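Local structure of phosphate ABC transporter, phosphate-binding protein (Clostridium perfringens, 4Q8R) at residues I81-H86 / V185-V190; L94-I99 / Q136-F141; T108-L113 / N168-I173; V123-E126 / G130-D133; Q151-S156 / K160-G165. The protein probably captures phosphate with high affinity outside the cell membrane and delivers it to an ABC-type phosphate transporter. One frame throughout, in Å; residues are numbered along the deposited sequence. Where two conformers were deposited one is given.

Interaction 1: residues I81-H86 / V185-V190; sequences IALITH and VKVDGV. With ZN (zinc ion), chain E.
With chi1 at -54°, Val185 sets CG1 beside its own backbone N, opposite the carbonyl carbon, and tucks CG2 between the two, so that its methyls divide between Leu83 and Thr85. The pairing is antiparallel, in the mixed beta sheet of a periplasmic binding-protein (PBP) fold, where strand 71-86 runs beside strand 182-187. CG2 of Val185 lies 3.5 Å from CB of Leu83, and CG1 approaches CG2 of Thr85 at 3.7 Å, those two side chains crossing at about a right angle. The backbone is joined directly by one bond, from Val185 N to Leu83 O (2.9 Å), nearly straight at the hydrogen. The return bond of this hydrogen-bonded pair is replaced by a water, which accepts from Leu83 N and donates to Val185 O at 2.7 Å; the strands are therefore already parting here. Beyond it, contact thins to a loose touch of Leu83, in one of its two conformers, on Val187. A type I' turn from Val187 to Val190 follows strand 182-187, and Asp188 OD1 accepts from Leu96 N at the start of helix 96-103. At the far end of strand 71-86 the imidazole of His86 is held from both nitrogens: ND1 bonds to Val163 O, while NE2 coordinates a zinc ion at 2.1 Å, which also carries two waters.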
# COMPACT_ATOMS: atom_id res chain seq x y z
N ILE A 81 4.16 4.88 2.40
CA ILE A 81 4.79 4.00 1.41
C ILE A 81 6.33 4.20 1.61
O ILE A 81 6.87 5.32 1.47
CB ILE A 81 4.43 4.37 -0.01
CG1 ILE A 81 2.89 4.22 -0.23
CG2 ILE A 81 5.23 3.50 -1.01
CD1 ILE A 81 2.43 4.73 -1.55
N ALA A 82 6.98 3.10 1.91
CA ALA A 82 8.43 3.04 2.04
C ALA A 82 9.06 2.70 0.69
O ALA A 82 8.52 1.97 -0.09
CB ALA A 82 8.82 1.98 3.03
N LEU A 83 10.24 3.28 0.49
CA LEU A 83 11.14 2.91 -0.61
C LEU A 83 12.11 1.98 0.03
O LEU A 83 12.93 2.44 0.91
CB LEU A 83 11.95 4.08 -1.12
CG LEU A 83 11.39 4.96 -2.20
CD1 LEU A 83 11.21 4.13 -3.43
CD2 LEU A 83 10.11 5.60 -1.75
N ILE A 84 12.04 0.72 -0.32
CA ILE A 84 12.88 -0.29 0.32
C ILE A 84 14.05 -0.70 -0.55
O ILE A 84 13.91 -0.84 -1.79
CB ILE A 84 12.07 -1.51 0.76
CG1 ILE A 84 11.22 -2.11 -0.37
CG2 ILE A 84 11.18 -1.10 1.93
CD1 ILE A 84 10.80 -3.51 -0.06
N THR A 85 15.19 -0.92 0.11
CA THR A 85 16.36 -1.45 -0.51
C THR A 85 16.70 -2.75 0.19
O THR A 85 16.17 -3.11 1.25
CB THR A 85 17.54 -0.47 -0.45
OG1 THR A 85 17.95 -0.38 0.93
CG2 THR A 85 17.24 0.90 -0.97
N HIS A 86 17.58 -3.51 -0.44
CA HIS A 86 18.23 -4.61 0.26
C HIS A 86 18.96 -4.07 1.53
O HIS A 86 19.43 -2.95 1.58
CB HIS A 86 19.24 -5.27 -0.67
CG HIS A 86 19.60 -6.65 -0.32
ND1 HIS A 86 18.84 -7.75 -0.67
CD2 HIS A 86 20.67 -7.13 0.36
CE1 HIS A 86 19.45 -8.84 -0.28
NE2 HIS A 86 20.53 -8.49 0.40
N VAL A 185 14.49 3.61 3.07
CA VAL A 185 15.31 4.80 2.99
C VAL A 185 14.62 5.99 3.63
O VAL A 185 13.41 6.03 3.67
CB VAL A 185 15.74 5.14 1.53
CG1 VAL A 185 16.43 3.97 0.86
CG2 VAL A 185 14.55 5.58 0.70
N LYS A 186 15.37 6.95 4.16
CA LYS A 186 14.78 8.24 4.51
C LYS A 186 14.37 8.89 3.21
O LYS A 186 15.01 8.70 2.18
CB LYS A 186 15.76 9.14 5.22
CG LYS A 186 16.14 8.61 6.57
CD LYS A 186 17.22 9.49 7.22
CE LYS A 186 17.71 8.82 8.49
NZ LYS A 186 18.84 9.61 9.04
N VAL A 187 13.29 9.68 3.25
CA VAL A 187 12.87 10.44 2.08
C VAL A 187 13.02 11.91 2.42
O VAL A 187 12.44 12.40 3.40
CB VAL A 187 11.47 10.06 1.62
CG1 VAL A 187 11.05 11.03 0.53
CG2 VAL A 187 11.44 8.59 1.15
N ASP A 188 13.85 12.63 1.68
CA ASP A 188 14.10 14.03 1.90
C ASP A 188 14.61 14.18 3.37
O ASP A 188 14.22 15.10 4.10
CB ASP A 188 12.83 14.91 1.67
CG ASP A 188 12.44 15.13 0.15
OD1 ASP A 188 13.14 14.82 -0.81
OD2 ASP A 188 11.38 15.72 -0.14
N GLY A 189 15.42 13.23 3.81
CA GLY A 189 15.98 13.25 5.17
C GLY A 189 15.08 12.86 6.33
O GLY A 189 15.51 12.91 7.49
N VAL A 190 13.85 12.38 6.01
CA VAL A 190 12.84 12.00 7.00
C VAL A 190 12.69 10.48 7.07
O VAL A 190 12.43 9.83 6.06
CB VAL A 190 11.49 12.61 6.64
CG1 VAL A 190 10.43 12.23 7.65
CG2 VAL A 190 11.58 14.13 6.51
ZN ZN E . 22.05 -9.73 1.07
O HOH W 1 11.10 4.93 2.69
O HOH W 2 22.19 -11.20 -0.55
O HOH W 3 23.88 -9.03 0.84

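Interaction 2: residues L94-I99 / Q136-F141; sequences LTLVQI and QEIVGF
The contact across the segments is van der Waals packing, with Leu96 and Ile99 meeting Ile138 and Val139. Val139 is the hub. Its CG1 rests 3.8 Å from the carbonyl O of Leu96, while its CG2 meets CG2 of Ile99 at 4.0 Å and CD2 of Leu96 at 4.2 Å. Ile99 presents CG2 rather than its longer branch because chi1 of -66° turns CG1 to the side opposite the carbonyl carbon; it crosses Val139 at about a right angle. The other methyl of Leu96, CD1, lies near the carbonyl O of Ile138 and, more loosely, its CG2. No hydrogen bond bridges the two segments.

Polar bonds instead finish each helix separately. Thr95 and Gln98 form a capping box: OG1 of Thr95 accepts from Gln98 N at 3.0 Å, and OE1 of Gln98 takes the N-H of Thr95 at 2.9 Å on a lone pair in the amide plane. At the C-terminal end of helix 130-139, Gln136 O accepts from both Gly140 N and Phe141 N, which come from opposite faces of its carbonyl, as Gly140 leaves helical geometry with positive phi. Val139 CG1 also lies at the edge of the Phe141 ring. The contact thus packs the capped start of helix 96-103 against the glycine-terminated end of helix 130-139, a helix-helix contact of the alpha/beta PBP fold.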
# COMPACT_ATOMS: atom_id res chain seq x y z
N LEU A 94 17.10 9.39 0.19
CA LEU A 94 16.88 9.87 -1.17
C LEU A 94 15.88 11.02 -1.18
O LEU A 94 14.92 11.00 -0.39
CB LEU A 94 16.36 8.73 -2.06
CG LEU A 94 17.32 7.56 -2.34
CD1 LEU A 94 16.65 6.41 -3.04
CD2 LEU A 94 18.49 8.07 -3.17
N THR A 95 16.05 11.98 -2.06
CA THR A 95 15.05 13.04 -2.28
C THR A 95 13.96 12.48 -3.25
O THR A 95 14.20 11.49 -3.99
CB THR A 95 15.68 14.27 -2.86
OG1 THR A 95 16.15 13.96 -4.20
CG2 THR A 95 16.80 14.80 -1.94
N LEU A 96 12.77 13.10 -3.27
CA LEU A 96 11.76 12.63 -4.17
C LEU A 96 12.23 12.69 -5.62
O LEU A 96 11.91 11.79 -6.40
CB LEU A 96 10.45 13.38 -4.03
CG LEU A 96 9.56 13.07 -2.83
CD1 LEU A 96 8.36 13.99 -2.90
CD2 LEU A 96 9.12 11.63 -2.85
N VAL A 97 12.97 13.72 -5.96
CA VAL A 97 13.45 13.85 -7.34
C VAL A 97 14.50 12.79 -7.66
O VAL A 97 14.56 12.29 -8.83
CB VAL A 97 13.85 15.26 -7.68
CG1 VAL A 97 15.14 15.75 -7.00
CG2 VAL A 97 13.93 15.42 -9.24
N GLN A 98 15.37 12.44 -6.68
CA GLN A 98 16.25 11.28 -6.92
C GLN A 98 15.43 10.03 -7.21
O GLN A 98 15.74 9.24 -8.12
CB GLN A 98 17.20 11.00 -5.77
CG GLN A 98 18.32 12.02 -5.70
CD GLN A 98 19.17 11.81 -4.47
OE1 GLN A 98 18.62 11.74 -3.39
NE2 GLN A 98 20.46 11.83 -4.62
N ILE A 99 14.34 9.81 -6.45
CA ILE A 99 13.51 8.63 -6.63
C ILE A 99 12.88 8.66 -8.07
O ILE A 99 12.83 7.64 -8.75
CB ILE A 99 12.44 8.53 -5.52
CG1 ILE A 99 13.14 8.30 -4.21
CG2 ILE A 99 11.48 7.36 -5.77
CD1 ILE A 99 12.31 8.65 -2.99
N GLN A 136 3.45 6.90 -7.85
CA GLN A 136 3.74 7.66 -9.06
C GLN A 136 3.26 9.09 -9.03
O GLN A 136 3.95 10.02 -9.43
CB GLN A 136 3.19 6.93 -10.30
CG GLN A 136 3.91 5.64 -10.54
CD GLN A 136 3.41 4.80 -11.69
OE1 GLN A 136 4.06 3.83 -12.08
NE2 GLN A 136 2.19 5.07 -12.14
N GLU A 137 2.10 9.29 -8.41
CA GLU A 137 1.52 10.61 -8.20
C GLU A 137 2.39 11.48 -7.32
O GLU A 137 2.63 12.63 -7.62
CB GLU A 137 0.09 10.48 -7.59
CG GLU A 137 -0.62 11.82 -7.54
CD GLU A 137 -2.11 11.76 -7.25
OE1 GLU A 137 -2.64 12.75 -6.70
OE2 GLU A 137 -2.76 10.74 -7.57
N ILE A 138 2.87 10.92 -6.22
CA ILE A 138 3.64 11.71 -5.27
C ILE A 138 5.07 11.99 -5.75
O ILE A 138 5.54 13.14 -5.67
CB ILE A 138 3.68 11.05 -3.90
CG1 ILE A 138 2.25 11.08 -3.34
CG2 ILE A 138 4.67 11.78 -2.97
CD1 ILE A 138 2.00 10.24 -2.12
N VAL A 139 5.72 10.94 -6.27
CA VAL A 139 7.09 11.05 -6.85
C VAL A 139 7.06 11.94 -8.08
O VAL A 139 7.99 12.72 -8.30
CB VAL A 139 7.68 9.66 -7.11
CG1 VAL A 139 9.03 9.73 -7.85
CG2 VAL A 139 7.82 8.93 -5.76
N GLY A 140 5.98 11.84 -8.86
CA GLY A 140 5.77 12.78 -9.93
C GLY A 140 6.11 12.31 -11.33
O GLY A 140 6.73 13.03 -12.11
N PHE A 141 5.76 11.09 -11.62
CA PHE A 141 5.91 10.53 -12.96
C PHE A 141 4.67 9.76 -13.36
O PHE A 141 3.94 9.26 -12.53
CB PHE A 141 7.23 9.70 -13.16
CG PHE A 141 7.29 8.43 -12.43
CD1 PHE A 141 7.61 8.41 -11.00
CD2 PHE A 141 7.03 7.23 -13.03
CE1 PHE A 141 7.66 7.24 -10.31
CE2 PHE A 141 7.07 6.04 -12.32
CZ PHE A 141 7.40 6.04 -10.93

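Interaction 3: residues T108-L113 / N168-I173; sequences TNWKEL and NAIGYI
Asn168 O accepts the indole N-H of Trp110 at 2.9 Å from NE1, while the Asn168 backbone also pairs with Val121 of the neighbouring strand. The oxygen lies exactly in the ring plane, but the donor stands 38° out of the carbonyl plane, so the indole meets the oxygen from above and not on a lone pair. The Asn168 amide leans at 37° to the ring, its CB coming within 3.8 Å of NE1. Further along the indole, CZ2 passes Ala169 O and CH2 meets CB of Ile170 at 4.0 Å, both obliquely. CG of Trp110 sits opposite the carbonyl carbon (chi1 -71°), which directs the ring at Asn168. The 3-10 turn 110-112 is tied back to the residues before it: Glu112 OE2 accepts from Thr108 N (2.8 Å) and Asn109 N (2.9 Å), and Asn109 OD1 accepts from Lys111 N in an Asx turn. Through Trp110 the loop between helix 96-103 and strand 121-125 is joined to the start of strand 169-174, which lies between strands 71-86 and 121-125. Trp110 also touches Thr85 of strand 71-86, and Ile170 packs on Ile102 and Tyr103 of helix 96-103.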
# COMPACT_ATOMS: atom_id res chain seq x y z
N THR A 108 20.77 5.15 -13.28
CA THR A 108 20.77 3.73 -13.50
C THR A 108 21.79 2.91 -12.69
O THR A 108 21.81 1.70 -12.79
CB THR A 108 21.03 3.45 -15.01
OG1 THR A 108 22.27 4.03 -15.38
CG2 THR A 108 19.92 4.05 -15.86
N ASN A 109 22.69 3.61 -11.97
CA ASN A 109 23.76 2.94 -11.22
C ASN A 109 23.76 3.56 -9.82
O ASN A 109 23.60 4.78 -9.71
CB ASN A 109 25.12 3.18 -11.91
CG ASN A 109 26.26 2.40 -11.27
OD1 ASN A 109 26.66 2.64 -10.12
ND2 ASN A 109 26.76 1.43 -11.98
N TRP A 110 23.91 2.73 -8.77
CA TRP A 110 23.86 3.25 -7.43
C TRP A 110 24.93 4.27 -7.13
O TRP A 110 24.75 5.11 -6.23
CB TRP A 110 23.92 2.10 -6.42
CG TRP A 110 22.68 1.25 -6.35
CD1 TRP A 110 22.44 0.06 -6.93
CD2 TRP A 110 21.48 1.60 -5.60
NE1 TRP A 110 21.18 -0.37 -6.60
CE2 TRP A 110 20.56 0.58 -5.81
CE3 TRP A 110 21.13 2.69 -4.80
CZ2 TRP A 110 19.30 0.58 -5.19
CZ3 TRP A 110 19.92 2.70 -4.20
CH2 TRP A 110 18.98 1.69 -4.44
N LYS A 111 26.02 4.27 -7.88
CA LYS A 111 27.02 5.26 -7.70
C LYS A 111 26.61 6.70 -8.01
O LYS A 111 27.15 7.65 -7.49
CB LYS A 111 28.12 4.97 -8.65
CG LYS A 111 29.14 4.26 -8.06
CD LYS A 111 30.09 5.25 -7.57
CE LYS A 111 31.35 4.49 -7.47
NZ LYS A 111 32.43 5.36 -6.96
N GLU A 112 25.59 6.81 -8.86
CA GLU A 112 25.02 8.07 -9.19
C GLU A 112 24.22 8.65 -8.03
O GLU A 112 23.77 9.78 -8.13
CB GLU A 112 24.12 7.95 -10.42
CG GLU A 112 24.82 7.63 -11.72
CD GLU A 112 23.84 7.36 -12.88
OE1 GLU A 112 23.60 8.31 -13.69
OE2 GLU A 112 23.32 6.25 -12.96
N LEU A 113 24.10 7.88 -6.94
CA LEU A 113 23.45 8.30 -5.74
C LEU A 113 24.41 8.25 -4.56
O LEU A 113 24.01 8.41 -3.43
CB LEU A 113 22.26 7.38 -5.44
CG LEU A 113 21.18 7.30 -6.51
CD1 LEU A 113 20.34 6.10 -6.32
CD2 LEU A 113 20.35 8.55 -6.52
N ASN A 168 20.90 -5.19 -5.33
CA ASN A 168 20.83 -3.96 -6.01
C ASN A 168 19.43 -3.45 -6.30
O ASN A 168 19.29 -2.51 -7.03
CB ASN A 168 21.61 -4.08 -7.29
CG ASN A 168 23.08 -4.31 -7.00
OD1 ASN A 168 23.64 -3.61 -6.17
ND2 ASN A 168 23.68 -5.24 -7.66
N ALA A 169 18.43 -4.12 -5.73
CA ALA A 169 17.06 -3.75 -6.01
C ALA A 169 16.55 -2.56 -5.17
O ALA A 169 16.99 -2.30 -4.02
CB ALA A 169 16.20 -4.95 -5.75
N ILE A 170 15.52 -1.91 -5.68
CA ILE A 170 14.78 -0.90 -4.98
C ILE A 170 13.30 -1.15 -5.33
O ILE A 170 12.95 -1.45 -6.52
CB ILE A 170 15.24 0.50 -5.32
CG1 ILE A 170 14.53 1.53 -4.46
CG2 ILE A 170 15.09 0.86 -6.85
CD1 ILE A 170 15.09 2.93 -4.51
N GLY A 171 12.42 -1.06 -4.33
CA GLY A 171 10.97 -1.18 -4.56
C GLY A 171 10.22 -0.28 -3.62
O GLY A 171 10.82 0.41 -2.82
N TYR A 172 8.89 -0.30 -3.71
CA TYR A 172 8.05 0.49 -2.81
C TYR A 172 6.95 -0.40 -2.26
O TYR A 172 6.44 -1.27 -2.90
CB TYR A 172 7.51 1.72 -3.51
CG TYR A 172 6.84 1.44 -4.86
CD1 TYR A 172 5.54 0.90 -4.93
CD2 TYR A 172 7.49 1.75 -6.06
CE1 TYR A 172 4.92 0.71 -6.17
CE2 TYR A 172 6.89 1.50 -7.27
CZ TYR A 172 5.64 0.98 -7.32
OH TYR A 172 5.02 0.76 -8.53
N ILE A 173 6.61 -0.13 -1.01
CA ILE A 173 5.71 -1.00 -0.30
C ILE A 173 5.13 -0.31 0.91
O ILE A 173 5.75 0.57 1.49
CB ILE A 173 6.48 -2.23 0.15
CG1 ILE A 173 5.58 -3.39 0.47
CG2 ILE A 173 7.43 -1.94 1.35
CD1 ILE A 173 6.30 -4.69 0.62

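Interaction 4: residues V123-E126 / G130-D133; sequences VSRE and GTRD. With PO4 (phosphate ion), chain B.
Arg125 and Thr131 meet at the guanidinium of Arg125, with Thr131 OG1 lying obliquely to the group, while the in-plane edges are taken by anions. NE and NH2 grip Glu126 side-on: NE reaches OE1 at 2.8 Å and NH2 reaches OE2 at 2.9 Å, each on the syn side of the carboxylate. NH2 also points in plane at phosphate O2 (2.8 Å), and NH1 makes a weaker, bent bond to O3. To get there the chain folds back on itself at chi2 (-72°) and chi3 (-57°), in contrast to the extended chain of Arg132. Arg132 leads away from the phosphate, across the end of strand 121-125, and donates from NH1 to the carbonyl O of Arg125 at 2.9 Å, with the oxygen tilted 24° from its guanidinium plane; its NE is held by Gln136. Strand 121-125 and helix 130-139 belong to a beta-alpha-beta unit, and the loop joining them brings the start of the helix to the phosphate. There phosphate O1 accepts from Gly130 N at 2.8 Å. Phosphate O3 accepts from Thr131 N at 3.0 Å. Thr131 OG1 gives its proton to O3 at 2.6 Å and accepts from Arg206 NH1. Ser11, Thr12, Ser13, Ser41, Ser59 and Ser129 complete the shell. Such a site, an anion at a helix N-terminus held by backbone N-H, hydroxyl and arginine groups, is consistent with phosphate recognition in this protein. Glu126 probably offsets part of the Arg125 charge while fixing its guanidinium in place.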
# COMPACT_ATOMS: atom_id res chain seq x y z
N VAL A 123 12.22 -1.95 -9.24
CA VAL A 123 11.07 -2.79 -9.09
C VAL A 123 9.81 -1.95 -8.91
O VAL A 123 9.75 -1.09 -8.04
CB VAL A 123 11.19 -3.87 -7.94
CG1 VAL A 123 10.11 -4.91 -8.04
CG2 VAL A 123 12.57 -4.52 -7.96
N SER A 124 8.81 -2.27 -9.73
CA SER A 124 7.50 -1.63 -9.71
C SER A 124 6.46 -2.68 -9.45
O SER A 124 6.69 -3.90 -9.63
CB SER A 124 7.14 -0.94 -11.05
OG SER A 124 7.98 0.17 -11.26
N ARG A 125 5.30 -2.22 -8.93
CA ARG A 125 4.15 -3.06 -8.79
C ARG A 125 3.45 -3.19 -10.18
O ARG A 125 3.75 -2.43 -11.11
CB ARG A 125 3.21 -2.48 -7.77
CG ARG A 125 3.68 -2.71 -6.31
CD ARG A 125 3.54 -4.15 -5.86
NE ARG A 125 2.16 -4.63 -6.01
CZ ARG A 125 1.12 -4.24 -5.26
NH1 ARG A 125 1.33 -3.54 -4.14
NH2 ARG A 125 -0.11 -4.63 -5.59
N GLU A 126 2.55 -4.15 -10.27
CA GLU A 126 1.71 -4.37 -11.45
C GLU A 126 0.70 -3.23 -11.63
O GLU A 126 0.33 -2.54 -10.70
CB GLU A 126 0.99 -5.67 -11.32
CG GLU A 126 -0.24 -5.72 -10.39
CD GLU A 126 0.06 -5.61 -8.90
OE1 GLU A 126 1.24 -5.66 -8.45
OE2 GLU A 126 -0.97 -5.51 -8.17
N GLY A 130 -2.82 0.07 -6.05
CA GLY A 130 -3.04 1.35 -5.48
C GLY A 130 -1.72 2.02 -5.01
O GLY A 130 -1.55 3.26 -5.11
N THR A 131 -0.79 1.20 -4.50
CA THR A 131 0.53 1.69 -4.09
C THR A 131 1.26 2.30 -5.29
O THR A 131 1.82 3.38 -5.20
CB THR A 131 1.33 0.58 -3.43
OG1 THR A 131 0.48 -0.12 -2.51
CG2 THR A 131 2.62 1.12 -2.77
N ARG A 132 1.20 1.60 -6.44
CA ARG A 132 1.85 2.13 -7.64
C ARG A 132 1.24 3.50 -8.03
O ARG A 132 1.93 4.48 -8.32
CB ARG A 132 1.72 1.17 -8.79
CG ARG A 132 2.25 1.70 -10.13
CD ARG A 132 2.47 0.58 -11.09
NE ARG A 132 2.81 1.13 -12.43
CZ ARG A 132 3.04 0.41 -13.51
NH1 ARG A 132 2.99 -0.90 -13.47
NH2 ARG A 132 3.23 1.01 -14.67
N ASP A 133 -0.10 3.59 -8.01
CA ASP A 133 -0.77 4.82 -8.35
C ASP A 133 -0.34 6.00 -7.46
O ASP A 133 0.01 7.09 -7.92
CB ASP A 133 -2.27 4.61 -8.29
CG ASP A 133 -3.05 5.88 -8.57
OD1 ASP A 133 -3.35 6.69 -7.67
OD2 ASP A 133 -3.39 6.05 -9.73
P PO4 B . -2.16 -2.50 -3.55
O1 PO4 B . -3.39 -2.02 -4.33
O2 PO4 B . -2.03 -4.01 -3.60
O3 PO4 B . -0.92 -1.74 -4.00
O4 PO4 B . -2.38 -2.06 -2.06

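Interaction 5: residues Q151-S156 / K160-G165; sequences QISDGS and KSLVQG
Gln151 begins the strand with its CB 3.9 Å from CD2 of Leu162, the helix residue on which most of this contact turns. Leu162 has two conformers, and the touches of its methyls belong to the one described here; in it CG lies opposite the backbone N (chi1 -152°), which swings CD2 across toward the strand. Ser153 follows on the same side as Gln151: its OG, set beside the backbone N by chi1 of -74°, comes within 3.5 Å of CD2 and 4.0 Å of CB of Leu162, so a hydroxyl lies alongside a hydrocarbon surface. Val123 of the adjacent strand also packs against Leu162. Strand 151-153 passes into helix 156-164, which leads on to strand 169-174; as both strands run parallel to strand 121-125 between them, this is a beta-alpha-beta crossover of the alpha/beta fold. Gly155, with positive phi (98°), occupies the N-cap position, and its N-H is taken by Glu126 OE1, the carboxylate that also holds Arg125. Ser156 opens the helix, its side chain about 5 Å from the bound phosphate; its OG bonds to Thr12 OG1, and Thr12 is one of the phosphate ligands. The carbonyl O of Ser156 accepts from Lys160 N at 3.1 Å in an ordinary helical step, with CB of Lys160 3.7 Å from that same oxygen. The Lys160 chain runs fully extended away from the strand, and its NZ is held by Tyr177 O and by a salt bridge to Asp179.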
# COMPACT_ATOMS: atom_id res chain seq x y z
N GLN A 151 11.56 -4.18 -13.31
CA GLN A 151 10.93 -5.44 -13.01
C GLN A 151 9.50 -5.13 -12.50
O GLN A 151 9.31 -4.07 -11.92
CB GLN A 151 11.67 -6.16 -11.88
CG GLN A 151 13.11 -6.43 -12.23
CD GLN A 151 13.19 -7.34 -13.40
OE1 GLN A 151 12.63 -8.45 -13.36
NE2 GLN A 151 13.86 -6.90 -14.45
N ILE A 152 8.56 -6.00 -12.78
CA ILE A 152 7.25 -5.89 -12.31
C ILE A 152 7.01 -7.02 -11.34
O ILE A 152 7.12 -8.22 -11.71
CB ILE A 152 6.21 -5.90 -13.46
CG1 ILE A 152 6.57 -4.82 -14.44
CG2 ILE A 152 4.76 -5.81 -12.87
CD1 ILE A 152 6.38 -3.44 -13.94
N SER A 153 6.58 -6.65 -10.13
CA SER A 153 6.24 -7.67 -9.12
C SER A 153 4.76 -7.57 -8.80
O SER A 153 4.23 -6.44 -8.53
CB SER A 153 6.99 -7.38 -7.79
OG SER A 153 8.35 -7.70 -7.89
N ASP A 154 4.09 -8.70 -8.75
CA ASP A 154 2.67 -8.76 -8.58
C ASP A 154 2.37 -8.91 -7.11
O ASP A 154 2.48 -10.00 -6.57
CB ASP A 154 2.10 -9.94 -9.38
CG ASP A 154 0.62 -9.90 -9.52
OD1 ASP A 154 -0.08 -8.99 -9.00
OD2 ASP A 154 0.14 -10.81 -10.23
N GLY A 155 2.04 -7.81 -6.51
CA GLY A 155 1.61 -7.75 -5.16
C GLY A 155 2.72 -7.36 -4.17
O GLY A 155 3.90 -7.44 -4.45
N SER A 156 2.30 -6.82 -3.01
CA SER A 156 3.23 -6.37 -1.95
C SER A 156 4.22 -7.47 -1.60
O SER A 156 5.41 -7.19 -1.39
CB SER A 156 2.43 -5.99 -0.70
OG SER A 156 1.66 -4.82 -0.87
N LYS A 160 8.47 -7.22 -1.93
CA LYS A 160 9.35 -7.40 -0.79
C LYS A 160 10.36 -8.56 -1.07
O LYS A 160 11.55 -8.42 -0.82
CB LYS A 160 8.52 -7.74 0.46
CG LYS A 160 9.31 -7.89 1.75
CD LYS A 160 8.32 -8.01 2.89
CE LYS A 160 9.06 -8.22 4.18
NZ LYS A 160 8.13 -8.35 5.33
N SER A 161 9.86 -9.67 -1.58
CA SER A 161 10.68 -10.86 -1.84
C SER A 161 11.75 -10.52 -2.87
O SER A 161 12.91 -10.91 -2.73
CB SER A 161 9.83 -12.00 -2.35
OG SER A 161 9.03 -12.56 -1.33
N LEU A 162 11.40 -9.77 -3.89
CA LEU A 162 12.42 -9.40 -4.90
C LEU A 162 13.58 -8.59 -4.29
O LEU A 162 14.79 -8.87 -4.54
CB LEU A 162 11.76 -8.72 -6.11
CG LEU A 162 12.49 -8.89 -7.43
CD1 LEU A 162 12.72 -10.36 -7.71
CD2 LEU A 162 11.75 -8.20 -8.57
N VAL A 163 13.22 -7.60 -3.49
CA VAL A 163 14.18 -6.73 -2.83
C VAL A 163 15.01 -7.56 -1.84
O VAL A 163 16.25 -7.44 -1.80
CB VAL A 163 13.51 -5.53 -2.19
CG1 VAL A 163 14.49 -4.73 -1.34
CG2 VAL A 163 12.86 -4.63 -3.22
N GLN A 164 14.36 -8.46 -1.12
CA GLN A 164 15.06 -9.36 -0.23
C GLN A 164 16.09 -10.22 -0.96
O GLN A 164 17.08 -10.63 -0.36
CB GLN A 164 14.17 -10.32 0.52
CG GLN A 164 13.34 -9.67 1.60
CD GLN A 164 12.25 -10.61 2.15
OE1 GLN A 164 11.71 -11.46 1.42
NE2 GLN A 164 11.95 -10.49 3.44
N GLY A 165 15.82 -10.50 -2.24
CA GLY A 165 16.64 -11.41 -3.01
C GLY A 165 17.71 -10.80 -3.89
O GLY A 165 18.43 -11.55 -4.60

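Interactions 1 and 3 are buried; 1 holds an antiparallel sheet pair and 3 pins a loop to a strand end, and the two meet through backbone bonds between strands 71-86 and 169-174. Interactions 2, 4 and 5 are partly buried. Interactions 2 and 4 use opposite ends of helix 130-139: its C-terminal end packs mainly through aliphatic side chains, whereas its N-terminal end gathers charge and N-H donors round phosphate. Interaction 5 meets interaction 4 through strands 121-125 and 151-153 and through Glu126, but its own side-chain touches are a leucine methyl on a serine hydroxyl and a glutamine CB. Tyr172 OH bonds to Arg125 N, linking the strand of interaction 3 to the phosphate-binding arginine of interaction 4.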